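PDB 3Q1X: serine acetyltransferase from Entamoeba histolytica, which probably transfers an acetyl group to the hydroxyl of L-serine, the step that commits serine to cysteine biosynthesis. Local coordinates for residues E14-D19 against F46-M51; L38-K43 against A62-K67. One frame throughout, in Å; residues are numbered along the deposited sequence.

Interaction 1: E14-D19 against F46-M51; sequences EMYLQD and FPDFFM
Tyr16, near the C-terminal end of helix 2-18, reaches across to the short, weakly bonded helix about 47-50 that follows helix 36-45 and meets Pro47 and Asp48 there. The two backbones stay well apart, with 8.0 Å between the CA atoms of Tyr16 and Phe46, and the phenol spans the gap. Its CG lies anti to the backbone N (chi1 159°), a torsion that swings the ring out from the helix, hydroxyl foremost. At the far end Tyr16 OH donates a hydrogen bond of 2.7 Å to Asp48 OD1. The oxygen is approached on its syn side, with the hydroxyl 25° out of the carboxylate plane. Ring and carboxylate are strongly turned against each other, their planes 72° apart, and the carboxyl carbon of Asp48 sits at the ring's edge, in its plane. Asp48 reaches this place from a CB that does not itself aim at the helix: CG is anti to the carbonyl carbon, and the carboxylate comes back to the phenol. The second oxygen, OD2, accepts from His24 ND1 and from the backbone N of Ser25, so both branches of the buried acid are engaged and its rotation is probably fixed. Nearer the helix, Pro47 brings its CG obliquely to the ring, 3.8 Å from Tyr16 CD1. His24 adds an edge-to-face ring contact with Tyr16, and Ile56 touches Tyr16, Pro47 and Asp48 alike. This tyrosine-to-aspartate hydrogen bond ties helix 2-18 to the short helix 47-50 in the helical N-terminal region that, in serine acetyltransferases, precedes the left-handed beta-helix.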
ATOM      1  N   GLU A  14       1.297 -23.773  26.511  1.00 26.37           N
ATOM      2  CA  GLU A  14       1.673 -23.525  27.904  1.00 27.09           C
ATOM      3  C   GLU A  14       2.092 -22.072  28.122  1.00 26.70           C
ATOM      4  O   GLU A  14       1.789 -21.478  29.163  1.00 27.29           O
ATOM      5  CB  GLU A  14       2.793 -24.481  28.334  1.00 27.27           C
ATOM      6  CG  GLU A  14       2.325 -25.909  28.631  1.00 29.98           C
ATOM      7  CD  GLU A  14       1.370 -25.993  29.819  1.00 32.71           C
ATOM      8  OE1 GLU A  14       1.739 -25.538  30.925  1.00 33.18           O
ATOM      9  OE2 GLU A  14       0.249 -26.520  29.648  1.00 34.67           O
ATOM     10  N   MET A  15       2.787 -21.506  27.136  1.00 26.18           N
ATOM     11  CA  MET A  15       3.149 -20.090  27.159  1.00 25.40           C
ATOM     12  C   MET A  15       1.894 -19.223  27.128  1.00 25.69           C
ATOM     13  O   MET A  15       1.777 -18.273  27.901  1.00 25.87           O
ATOM     14  CB  MET A  15       4.064 -19.746  25.986  1.00 25.04           C
ATOM     15  CG  MET A  15       5.472 -20.302  26.136  1.00 23.50           C
ATOM     16  SD  MET A  15       6.319 -20.380  24.557  1.00 22.02           S
ATOM     17  CE  MET A  15       7.048 -18.757  24.487  1.00 20.41           C
ATOM     18  N   TYR A  16       0.958 -19.570  26.244  1.00 25.98           N
ATOM     19  CA  TYR A  16      -0.338 -18.893  26.163  1.00 26.46           C
ATOM     20  C   TYR A  16      -1.045 -18.890  27.525  1.00 26.69           C
ATOM     21  O   TYR A  16      -1.497 -17.845  27.986  1.00 26.63           O
ATOM     22  CB  TYR A  16      -1.197 -19.534  25.065  1.00 26.31           C
ATOM     23  CG  TYR A  16      -2.696 -19.301  25.174  1.00 26.22           C
ATOM     24  CD1 TYR A  16      -3.288 -18.140  24.669  1.00 26.05           C
ATOM     25  CD2 TYR A  16      -3.525 -20.263  25.756  1.00 26.64           C
ATOM     26  CE1 TYR A  16      -4.673 -17.936  24.766  1.00 24.85           C
ATOM     27  CE2 TYR A  16      -4.904 -20.072  25.857  1.00 26.56           C
ATOM     28  CZ  TYR A  16      -5.472 -18.909  25.360  1.00 24.90           C
ATOM     29  OH  TYR A  16      -6.836 -18.728  25.460  1.00 25.24           O
ATOM     30  N   LEU A  17      -1.100 -20.050  28.179  1.00 27.14           N
ATOM     31  CA  LEU A  17      -1.706 -20.169  29.509  1.00 27.67           C
ATOM     32  C   LEU A  17      -1.055 -19.280  30.579  1.00 28.05           C
ATOM     33  O   LEU A  17      -1.726 -18.828  31.520  1.00 28.83           O
ATOM     34  CB  LEU A  17      -1.698 -21.629  29.969  1.00 27.78           C
ATOM     35  CG  LEU A  17      -2.708 -22.602  29.362  1.00 27.62           C
ATOM     36  CD1 LEU A  17      -2.444 -23.986  29.926  1.00 29.32           C
ATOM     37  CD2 LEU A  17      -4.155 -22.171  29.628  1.00 28.77           C
ATOM     38  N   GLN A  18       0.238 -19.013  30.415  1.00 27.98           N
ATOM     39  CA  GLN A  18       1.028 -18.281  31.404  1.00 28.16           C
ATOM     40  C   GLN A  18       1.207 -16.808  31.040  1.00 27.69           C
ATOM     41  O   GLN A  18       1.772 -16.037  31.817  1.00 27.50           O
ATOM     42  CB  GLN A  18       2.394 -18.952  31.599  1.00 28.46           C
ATOM     43  CG  GLN A  18       2.321 -20.354  32.209  1.00 30.39           C
ATOM     44  CD  GLN A  18       3.599 -21.150  32.004  1.00 32.25           C
ATOM     45  OE1 GLN A  18       4.704 -20.611  32.105  1.00 34.57           O
ATOM     46  NE2 GLN A  18       3.457 -22.443  31.717  1.00 33.11           N
ATOM     47  N   ASP A  19       0.724 -16.418  29.861  1.00 26.97           N
ATOM     48  CA  ASP A  19       0.751 -15.013  29.450  1.00 26.73           C
ATOM     49  C   ASP A  19      -0.068 -14.145  30.401  1.00 26.64           C
ATOM     50  O   ASP A  19      -1.112 -14.557  30.901  1.00 26.50           O
ATOM     51  CB  ASP A  19       0.216 -14.833  28.022  1.00 26.77           C
ATOM     52  CG  ASP A  19       1.212 -15.243  26.948  1.00 25.96           C
ATOM     53  OD1 ASP A  19       2.435 -15.314  27.222  1.00 25.33           O
ATOM     54  OD2 ASP A  19       0.758 -15.484  25.807  1.00 25.61           O
ATOM     55  N   PHE A  46      -1.537 -15.591  18.867  1.00 22.60           N
ATOM     56  CA  PHE A  46      -2.550 -14.867  19.646  1.00 23.02           C
ATOM     57  C   PHE A  46      -3.970 -15.383  19.389  1.00 22.88           C
ATOM     58  O   PHE A  46      -4.824 -14.649  18.866  1.00 22.94           O
ATOM     59  CB  PHE A  46      -2.436 -13.357  19.376  1.00 23.69           C
ATOM     60  CG  PHE A  46      -1.045 -12.816  19.570  1.00 23.38           C
ATOM     61  CD1 PHE A  46      -0.559 -12.557  20.847  1.00 24.27           C
ATOM     62  CD2 PHE A  46      -0.212 -12.594  18.477  1.00 23.93           C
ATOM     63  CE1 PHE A  46       0.734 -12.079  21.035  1.00 24.70           C
ATOM     64  CE2 PHE A  46       1.085 -12.112  18.652  1.00 24.24           C
ATOM     65  CZ  PHE A  46       1.560 -11.854  19.932  1.00 25.77           C
ATOM     66  N   PRO A  47      -4.236 -16.655  19.766  1.00 22.70           N
ATOM     67  CA  PRO A  47      -5.519 -17.294  19.456  1.00 22.52           C
ATOM     68  C   PRO A  47      -6.760 -16.583  20.014  1.00 22.34           C
ATOM     69  O   PRO A  47      -7.812 -16.661  19.397  1.00 22.68           O
ATOM     70  CB  PRO A  47      -5.385 -18.682  20.089  1.00 22.58           C
ATOM     71  CG  PRO A  47      -4.268 -18.567  21.072  1.00 22.89           C
ATOM     72  CD  PRO A  47      -3.331 -17.580  20.474  1.00 22.47           C
ATOM     73  N   ASP A  48      -6.635 -15.909  21.154  1.00 22.08           N
ATOM     74  CA  ASP A  48      -7.771 -15.199  21.776  1.00 22.22           C
ATOM     75  C   ASP A  48      -8.356 -14.123  20.874  1.00 22.32           C
ATOM     76  O   ASP A  48      -9.513 -13.719  21.026  1.00 22.21           O
ATOM     77  CB  ASP A  48      -7.350 -14.532  23.085  1.00 22.38           C
ATOM     78  CG  ASP A  48      -7.296 -15.496  24.249  1.00 22.64           C
ATOM     79  OD1 ASP A  48      -7.773 -16.643  24.116  1.00 22.54           O
ATOM     80  OD2 ASP A  48      -6.781 -15.086  25.301  1.00 23.03           O
ATOM     81  N   PHE A  49      -7.544 -13.653  19.939  1.00 22.35           N
ATOM     82  CA  PHE A  49      -7.916 -12.500  19.136  1.00 22.85           C
ATOM     83  C   PHE A  49      -8.344 -12.892  17.739  1.00 23.53           C
ATOM     84  O   PHE A  49      -8.898 -12.073  17.009  1.00 23.30           O
ATOM     85  CB  PHE A  49      -6.758 -11.501  19.109  1.00 22.60           C
ATOM     86  CG  PHE A  49      -6.316 -11.079  20.476  1.00 22.22           C
ATOM     87  CD1 PHE A  49      -6.983 -10.065  21.152  1.00 22.70           C
ATOM     88  CD2 PHE A  49      -5.246 -11.716  21.107  1.00 23.08           C
ATOM     89  CE1 PHE A  49      -6.588  -9.686  22.426  1.00 22.96           C
ATOM     90  CE2 PHE A  49      -4.849 -11.340  22.383  1.00 23.63           C
ATOM     91  CZ  PHE A  49      -5.515 -10.321  23.040  1.00 23.45           C
ATOM     92  N   PHE A  50      -8.100 -14.150  17.382  1.00 24.80           N
ATOM     93  CA  PHE A  50      -8.364 -14.622  16.029  1.00 26.10           C
ATOM     94  C   PHE A  50      -9.118 -15.941  15.964  1.00 27.75           C
ATOM     95  O   PHE A  50      -9.409 -16.429  14.870  1.00 28.24           O
ATOM     96  CB  PHE A  50      -7.061 -14.657  15.227  1.00 25.72           C
ATOM     97  CG  PHE A  50      -6.405 -13.320  15.127  1.00 24.30           C
ATOM     98  CD1 PHE A  50      -6.938 -12.340  14.291  1.00 24.18           C
ATOM     99  CD2 PHE A  50      -5.297 -13.012  15.907  1.00 23.90           C
ATOM    100  CE1 PHE A  50      -6.352 -11.081  14.204  1.00 24.15           C
ATOM    101  CE2 PHE A  50      -4.702 -11.758  15.825  1.00 23.13           C
ATOM    102  CZ  PHE A  50      -5.235 -10.792  14.970  1.00 23.39           C
ATOM    103  N   MET A  51      -9.437 -16.504  17.134  1.00 29.68           N
ATOM    104  CA  MET A  51     -10.307 -17.688  17.234  1.00 31.29           C
ATOM    105  C   MET A  51     -11.486 -17.460  18.186  1.00 32.00           C
ATOM    106  O   MET A  51     -11.382 -16.692  19.149  1.00 32.04           O
ATOM    107  CB  MET A  51      -9.529 -18.922  17.735  1.00 31.67           C
ATOM    108  CG  MET A  51      -8.113 -19.124  17.193  1.00 33.02           C
ATOM    109  SD  MET A  51      -7.444 -20.750  17.641  1.00 35.99           S
ATOM    110  CE  MET A  51      -8.392 -21.768  16.516  1.00 35.82           C
TER

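Interaction 2: L38-K43 against A62-K67; sequences LQKLRK and ASELTK
Lys40 and Glu64 join helix 36-45 to helix 59-79 through a salt bridge in which Lys40 NZ donates to Glu64 OE1 at 2.9 Å. The ammonium uses the syn lone pair of OE1, on the side of the other carboxylate oxygen, and the lysine chain runs roughly perpendicular to the glutamate's. A bend at chi2 (-39°) turns the end of Lys40 in toward helix 59-79; Glu64 is also bent at chi2. Glu64 OE2 faces a second positive charge, Lys43 NZ, but at 4.2 Å this is a charge near its partner and no salt bridge. Lys43 contributes mainly by its extended aliphatic chain, whose CD lies 3.7 Å from Glu64 CD. The acid is buried, and the two lysines would be expected to favour its ionised form. The segments run nearly antiparallel, 154° apart in direction with axes 9.2 Å from each other, a helix pair within the all-helical N-terminal part of this hexapeptide-repeat enzyme, where Leu41 turns to helix 128-144 and Leu65 to helix 2-18. Lys67 touches Lys40 through its aliphatic part, CB being 3.9 Å from Lys40 CE, while the rest of its chain heads off elsewhere. Within helix 59-79 the hydroxyl of Thr66 is also provided for: OG1 donates to Ala62 O at 2.8 Å from above the carbonyl plane. That oxygen takes the backbone N of Thr66 as well, from the opposite face. On helix 36-45 the amide of Gln39 is satisfied at both ends by backbone, OE1 accepting from Val34 N and NE2 donating to Lys32 O, and Arg42 NH1 donates to Gln131 OE1.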
ATOM      1  N   LEU A  38       0.167 -14.815   7.479  1.00 19.96           N
ATOM      2  CA  LEU A  38      -0.346 -13.957   8.547  1.00 19.92           C
ATOM      3  C   LEU A  38      -1.587 -14.544   9.221  1.00 20.27           C
ATOM      4  O   LEU A  38      -1.656 -14.563  10.441  1.00 20.57           O
ATOM      5  CB  LEU A  38      -0.640 -12.539   8.039  1.00 19.65           C
ATOM      6  CG  LEU A  38      -1.038 -11.471   9.071  1.00 18.82           C
ATOM      7  CD1 LEU A  38       0.049 -11.263  10.142  1.00 18.23           C
ATOM      8  CD2 LEU A  38      -1.361 -10.155   8.367  1.00 17.98           C
ATOM      9  N   GLN A  39      -2.536 -15.034   8.424  1.00 20.72           N
ATOM     10  CA  GLN A  39      -3.766 -15.655   8.938  1.00 21.16           C
ATOM     11  C   GLN A  39      -3.435 -16.746   9.958  1.00 21.34           C
ATOM     12  O   GLN A  39      -3.970 -16.758  11.071  1.00 21.44           O
ATOM     13  CB  GLN A  39      -4.590 -16.221   7.771  1.00 21.76           C
ATOM     14  CG  GLN A  39      -5.933 -16.833   8.157  1.00 22.13           C
ATOM     15  CD  GLN A  39      -7.027 -15.805   8.370  1.00 23.82           C
ATOM     16  OE1 GLN A  39      -6.798 -14.602   8.278  1.00 23.74           O
ATOM     17  NE2 GLN A  39      -8.231 -16.280   8.654  1.00 25.14           N
ATOM     18  N   LYS A  40      -2.522 -17.633   9.573  1.00 21.19           N
ATOM     19  CA  LYS A  40      -2.117 -18.763  10.405  1.00 21.57           C
ATOM     20  C   LYS A  40      -1.320 -18.336  11.632  1.00 21.29           C
ATOM     21  O   LYS A  40      -1.615 -18.776  12.736  1.00 21.38           O
ATOM     22  CB  LYS A  40      -1.367 -19.815   9.577  1.00 22.24           C
ATOM     23  CG  LYS A  40      -2.259 -20.609   8.610  1.00 23.85           C
ATOM     24  CD  LYS A  40      -3.607 -20.922   9.248  1.00 27.16           C
ATOM     25  CE  LYS A  40      -4.500 -21.764   8.356  1.00 28.64           C
ATOM     26  NZ  LYS A  40      -5.919 -21.596   8.778  1.00 28.98           N
ATOM     27  N   LEU A  41      -0.332 -17.462  11.445  1.00 20.83           N
ATOM     28  CA  LEU A  41       0.533 -17.052  12.546  1.00 20.96           C
ATOM     29  C   LEU A  41      -0.219 -16.226  13.592  1.00 21.16           C
ATOM     30  O   LEU A  41       0.086 -16.311  14.788  1.00 21.24           O
ATOM     31  CB  LEU A  41       1.768 -16.305  12.042  1.00 20.74           C
ATOM     32  CG  LEU A  41       2.861 -17.103  11.325  1.00 20.98           C
ATOM     33  CD1 LEU A  41       3.776 -16.178  10.541  1.00 19.89           C
ATOM     34  CD2 LEU A  41       3.667 -17.939  12.313  1.00 20.91           C
ATOM     35  N   ARG A  42      -1.201 -15.448  13.135  1.00 21.47           N
ATOM     36  CA  ARG A  42      -2.093 -14.707  14.042  1.00 22.16           C
ATOM     37  C   ARG A  42      -2.804 -15.662  15.020  1.00 22.07           C
ATOM     38  O   ARG A  42      -2.842 -15.406  16.224  1.00 22.35           O
ATOM     39  CB  ARG A  42      -3.086 -13.811  13.263  1.00 21.98           C
ATOM     40  CG  ARG A  42      -2.400 -12.665  12.474  1.00 24.09           C
ATOM     41  CD  ARG A  42      -3.160 -11.333  12.318  1.00 27.27           C
ATOM     42  NE  ARG A  42      -4.359 -11.406  11.491  1.00 25.76           N
ATOM     43  CZ  ARG A  42      -4.958 -10.388  10.857  1.00 23.63           C
ATOM     44  NH1 ARG A  42      -4.473  -9.141  10.851  1.00 22.30           N
ATOM     45  NH2 ARG A  42      -6.062 -10.633  10.182  1.00 23.44           N
ATOM     46  N   LYS A  43      -3.328 -16.771  14.496  1.00 22.53           N
ATOM     47  CA  LYS A  43      -4.051 -17.766  15.296  1.00 23.54           C
ATOM     48  C   LYS A  43      -3.127 -18.501  16.258  1.00 23.48           C
ATOM     49  O   LYS A  43      -3.482 -18.742  17.418  1.00 23.44           O
ATOM     50  CB  LYS A  43      -4.779 -18.772  14.394  1.00 23.69           C
ATOM     51  CG  LYS A  43      -6.013 -18.192  13.718  1.00 25.19           C
ATOM     52  CD  LYS A  43      -6.794 -19.229  12.928  1.00 27.16           C
ATOM     53  CE  LYS A  43      -8.172 -18.688  12.578  1.00 30.61           C
ATOM     54  NZ  LYS A  43      -8.786 -19.389  11.422  1.00 32.08           N
ATOM     55  N   ALA A  62      -2.097 -26.806  17.535  1.00 27.53           N
ATOM     56  CA  ALA A  62      -1.408 -27.826  16.749  1.00 26.97           C
ATOM     57  C   ALA A  62      -1.972 -27.949  15.338  1.00 26.38           C
ATOM     58  O   ALA A  62      -1.213 -28.031  14.376  1.00 26.17           O
ATOM     59  CB  ALA A  62      -1.452 -29.182  17.459  1.00 27.03           C
ATOM     60  N   SER A  63      -3.303 -27.967  15.234  1.00 26.42           N
ATOM     61  CA  SER A  63      -4.010 -28.002  13.952  1.00 26.22           C
ATOM     62  C   SER A  63      -3.608 -26.845  13.029  1.00 25.97           C
ATOM     63  O   SER A  63      -3.253 -27.067  11.870  1.00 25.62           O
ATOM     64  CB  SER A  63      -5.528 -28.006  14.184  1.00 26.36           C
ATOM     65  OG  SER A  63      -6.240 -28.185  12.968  1.00 27.33           O
ATOM     66  N   GLU A  64      -3.643 -25.619  13.549  1.00 25.55           N
ATOM     67  CA  GLU A  64      -3.237 -24.449  12.761  1.00 25.28           C
ATOM     68  C   GLU A  64      -1.752 -24.469  12.421  1.00 24.54           C
ATOM     69  O   GLU A  64      -1.352 -24.113  11.305  1.00 24.23           O
ATOM     70  CB  GLU A  64      -3.595 -23.145  13.485  1.00 25.43           C
ATOM     71  CG  GLU A  64      -5.081 -22.987  13.835  1.00 26.86           C
ATOM     72  CD  GLU A  64      -6.009 -22.856  12.628  1.00 28.20           C
ATOM     73  OE1 GLU A  64      -5.543 -22.613  11.491  1.00 28.24           O
ATOM     74  OE2 GLU A  64      -7.232 -22.997  12.829  1.00 30.38           O
ATOM     75  N   LEU A  65      -0.937 -24.911  13.377  1.00 24.08           N
ATOM     76  CA  LEU A  65       0.502 -24.991  13.159  1.00 23.72           C
ATOM     77  C   LEU A  65       0.832 -25.970  12.028  1.00 23.31           C
ATOM     78  O   LEU A  65       1.723 -25.706  11.214  1.00 23.03           O
ATOM     79  CB  LEU A  65       1.231 -25.366  14.456  1.00 23.79           C
ATOM     80  CG  LEU A  65       2.757 -25.370  14.416  1.00 24.47           C
ATOM     81  CD1 LEU A  65       3.300 -24.054  13.874  1.00 24.60           C
ATOM     82  CD2 LEU A  65       3.332 -25.666  15.796  1.00 23.89           C
ATOM     83  N   THR A  66       0.100 -27.086  11.982  1.00 22.79           N
ATOM     84  CA  THR A  66       0.223 -28.089  10.918  1.00 23.31           C
ATOM     85  C   THR A  66      -0.135 -27.499   9.552  1.00 22.92           C
ATOM     86  O   THR A  66       0.582 -27.721   8.572  1.00 22.84           O
ATOM     87  CB  THR A  66      -0.668 -29.328  11.221  1.00 23.18           C
ATOM     88  OG1 THR A  66      -0.263 -29.893  12.473  1.00 23.80           O
ATOM     89  CG2 THR A  66      -0.544 -30.401  10.122  1.00 24.12           C
ATOM     90  N   LYS A  67      -1.241 -26.757   9.492  1.00 22.70           N
ATOM     91  CA  LYS A  67      -1.658 -26.118   8.244  1.00 23.26           C
ATOM     92  C   LYS A  67      -0.589 -25.159   7.738  1.00 22.75           C
ATOM     93  O   LYS A  67      -0.269 -25.159   6.546  1.00 22.97           O
ATOM     94  CB  LYS A  67      -2.994 -25.388   8.400  1.00 23.54           C
ATOM     95  CG  LYS A  67      -4.188 -26.301   8.578  1.00 25.81           C
ATOM     96  CD  LYS A  67      -5.475 -25.564   8.215  1.00 28.58           C
ATOM     97  CE  LYS A  67      -6.628 -25.912   9.151  1.00 31.24           C
ATOM     98  NZ  LYS A  67      -7.054 -27.334   9.056  1.00 32.08           N
TER

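The two contacts lie 12 Å apart, centre to centre, and join different elements of the N-terminal helical region: helix 2-18 with helix 47-50 in interaction 1, helix 36-45 with helix 59-79 in interaction 2. Their segments alternate along the chain, and they touch where Phe50 packs on Arg42 and Lys43 and where Met51 reaches Glu64 and Lys43. Interaction 1 is mostly buried and relies on a neutral phenol meeting a carboxylate, beside a proline. Interaction 2 is only partly buried, joins segments of two longer helices running nearly antiparallel, and meets its buried acid with lysines, one of them bonded, while Lys67 lies at the exposed margin. Neither involves another subunit.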